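Long-range contact in GP23.1 (Bacillus phage spp1, PDB 2XF7), which is of unknown function but is a putative chaperone of the phage, a small all-helical protein that assembles into a hexamer: residues Trp14-Ser20 with Tyr44-Asn50. Residue numbers count along the deposited sequence, not the author numbering.
Sequences WLDGTAS and YPWGAWN
Trp46 (chi1 t) turns its indole edge onto the face of the Trp14 indole (chi1 t), a T-shaped pair: its five-membered ring meets the Trp14 six-membered ring, centroids 5.0 Å apart, planes at 85°, while Trp46 CA makes a CH-pi contact over the Trp14 five-membered ring, 3.9 Å from its centroid. Helix 7-15 ends in a Schellman motif with Gly17 at positive phi. The contact illustrates how a distant loop can supply backbone donors to a helix C-terminus: from two overlapping beta turns, type II Pro45-Ala48 and type I Gly47-Asn50, Gly47 N reaches Trp14 O (3.0 Å) and Trp49 N Leu15 O (2.8 Å). Gly17 and Gly47 face each other, CA to CA 3.7 Å, where a CB on Gly17 would crowd Gly47. Trp14 NE1 donates to Tyr44 O (2.8 Å), Trp46 NE1 only weakly to Ala19 O (2.9 Å). Leu15 CD1 makes a CH-pi contact over Trp49. The C-terminal tail thus packs against the end of helix 7-15, while Trp14 also touches Ile41 and Met42 of helix 35-42.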
loop_
_atom_site.group_PDB
_atom_site.type_symbol
_atom_site.label_atom_id
_atom_site.label_comp_id
_atom_site.label_asym_id
_atom_site.label_seq_id
_atom_site.Cartn_x
_atom_site.Cartn_y
_atom_site.Cartn_z
ATOM N N TRP B 14 11.819 -7.167 9.570
ATOM C CA TRP B 14 13.106 -7.816 9.856
ATOM C C TRP B 14 14.231 -6.962 9.166
ATOM O O TRP B 14 15.209 -6.585 9.836
ATOM C CB TRP B 14 13.074 -9.207 9.287
ATOM C CG TRP B 14 14.365 -9.952 9.505
ATOM C CD1 TRP B 14 15.381 -10.120 8.589
ATOM C CD2 TRP B 14 14.732 -10.732 10.672
ATOM N NE1 TRP B 14 16.383 -10.896 9.138
ATOM C CE2 TRP B 14 16.021 -11.273 10.419
ATOM C CE3 TRP B 14 14.121 -10.985 11.908
ATOM C CZ2 TRP B 14 16.682 -12.130 11.345
ATOM C CZ3 TRP B 14 14.769 -11.831 12.846
ATOM C CH2 TRP B 14 16.035 -12.386 12.563
ATOM N N LEU B 15 14.048 -6.631 7.866
ATOM C CA LEU B 15 15.041 -5.823 7.112
ATOM C C LEU B 15 15.198 -4.438 7.768
ATOM O O LEU B 15 16.283 -3.904 7.720
ATOM C CB LEU B 15 14.616 -5.685 5.651
ATOM C CG LEU B 15 14.717 -7.039 4.896
ATOM C CD1 LEU B 15 14.075 -6.989 3.498
ATOM C CD2 LEU B 15 16.250 -7.457 4.719
ATOM N N ASP B 16 14.121 -3.838 8.324
ATOM C CA ASP B 16 14.287 -2.529 8.948
ATOM C C ASP B 16 14.796 -2.588 10.409
ATOM O O ASP B 16 15.001 -1.541 11.039
ATOM C CB ASP B 16 13.094 -1.594 8.681
ATOM C CG ASP B 16 11.845 -1.889 9.370
ATOM O OD1 ASP B 16 11.885 -2.684 10.323
ATOM O OD2 ASP B 16 10.805 -1.246 9.020
ATOM N N GLY B 17 15.030 -3.796 10.925
ATOM C CA GLY B 17 15.552 -3.972 12.285
ATOM C C GLY B 17 14.548 -3.728 13.387
ATOM O O GLY B 17 14.945 -3.561 14.546
ATOM N N THR B 18 13.235 -3.681 13.050
ATOM C CA THR B 18 12.247 -3.446 14.102
ATOM C C THR B 18 11.699 -4.748 14.631
ATOM O O THR B 18 11.038 -4.760 15.696
ATOM C CB THR B 18 11.103 -2.540 13.551
ATOM O OG1 THR B 18 10.543 -3.145 12.382
ATOM C CG2 THR B 18 11.631 -1.136 13.162
ATOM N N ALA B 19 11.925 -5.841 13.922
ATOM C CA ALA B 19 11.507 -7.183 14.411
ATOM C C ALA B 19 12.719 -8.074 14.604
ATOM O O ALA B 19 13.638 -8.040 13.758
ATOM C CB ALA B 19 10.633 -7.898 13.367
ATOM N N SER B 20 12.692 -8.940 15.643
ATOM C CA SER B 20 13.709 -9.957 15.821
ATOM C C SER B 20 12.935 -11.271 15.801
ATOM O O SER B 20 11.759 -11.285 15.481
ATOM C CB SER B 20 14.505 -9.797 17.123
ATOM O OG SER B 20 13.641 -9.992 18.222
ATOM N N TYR B 44 17.471 -13.572 5.821
ATOM C CA TYR B 44 17.878 -12.222 5.352
ATOM C C TYR B 44 18.713 -11.528 6.474
ATOM O O TYR B 44 18.570 -11.845 7.691
ATOM C CB TYR B 44 16.617 -11.370 5.080
ATOM C CG TYR B 44 15.896 -11.731 3.804
ATOM C CD1 TYR B 44 16.014 -10.943 2.669
ATOM C CD2 TYR B 44 15.003 -12.809 3.767
ATOM C CE1 TYR B 44 15.313 -11.240 1.493
ATOM C CE2 TYR B 44 14.266 -13.099 2.607
ATOM C CZ TYR B 44 14.394 -12.280 1.491
ATOM O OH TYR B 44 13.656 -12.470 0.368
ATOM N N PRO B 45 19.492 -10.498 6.088
ATOM C CA PRO B 45 20.292 -9.767 7.074
ATOM C C PRO B 45 19.362 -8.828 7.869
ATOM O O PRO B 45 18.810 -7.853 7.345
ATOM C CB PRO B 45 21.297 -8.964 6.220
ATOM C CG PRO B 45 20.594 -8.771 4.900
ATOM C CD PRO B 45 19.748 -10.038 4.693
ATOM N N TRP B 46 19.290 -9.094 9.163
ATOM C CA TRP B 46 18.536 -8.327 10.082
ATOM C C TRP B 46 19.024 -6.845 10.033
ATOM O O TRP B 46 20.227 -6.587 10.154
ATOM C CB TRP B 46 18.709 -8.888 11.487
ATOM C CG TRP B 46 18.014 -8.011 12.500
ATOM C CD1 TRP B 46 16.725 -8.138 12.947
ATOM C CD2 TRP B 46 18.603 -6.940 13.274
ATOM N NE1 TRP B 46 16.443 -7.148 13.870
ATOM C CE2 TRP B 46 17.571 -6.386 14.074
ATOM C CE3 TRP B 46 19.866 -6.315 13.277
ATOM C CZ2 TRP B 46 17.783 -5.302 14.937
ATOM C CZ3 TRP B 46 20.087 -5.260 14.154
ATOM C CH2 TRP B 46 19.052 -4.732 14.944
ATOM N N GLY B 47 18.103 -5.920 9.895
ATOM C CA GLY B 47 18.429 -4.507 9.940
ATOM C C GLY B 47 19.125 -3.946 8.721
ATOM O O GLY B 47 19.566 -2.784 8.768
ATOM N N ALA B 48 19.207 -4.754 7.603
ATOM C CA ALA B 48 19.956 -4.316 6.408
ATOM C C ALA B 48 19.475 -2.962 5.849
ATOM O O ALA B 48 20.294 -2.164 5.335
ATOM C CB ALA B 48 19.852 -5.362 5.322
ATOM N N TRP B 49 18.168 -2.701 6.021
ATOM C CA TRP B 49 17.461 -1.507 5.451
ATOM C C TRP B 49 17.145 -0.432 6.457
ATOM O O TRP B 49 16.330 0.476 6.157
ATOM C CB TRP B 49 16.172 -1.953 4.708
ATOM C CG TRP B 49 16.511 -2.744 3.482
ATOM C CD1 TRP B 49 17.759 -3.147 3.082
ATOM C CD2 TRP B 49 15.596 -3.296 2.535
ATOM N NE1 TRP B 49 17.674 -3.884 1.936
ATOM C CE2 TRP B 49 16.366 -3.965 1.553
ATOM C CE3 TRP B 49 14.203 -3.319 2.436
ATOM C CZ2 TRP B 49 15.787 -4.635 0.483
ATOM C CZ3 TRP B 49 13.646 -3.945 1.345
ATOM C CH2 TRP B 49 14.427 -4.624 0.407
ATOM N N ASN B 50 17.814 -0.485 7.639
ATOM C CA ASN B 50 17.596 0.519 8.680
ATOM C C ASN B 50 18.304 1.825 8.283
ATOM O O ASN B 50 19.440 1.775 7.798
ATOM C CB ASN B 50 18.140 -0.016 9.999
ATOM C CG ASN B 50 18.115 0.987 11.124
ATOM O OD1 ASN B 50 17.067 1.335 11.632
ATOM N ND2 ASN B 50 19.278 1.364 11.614
#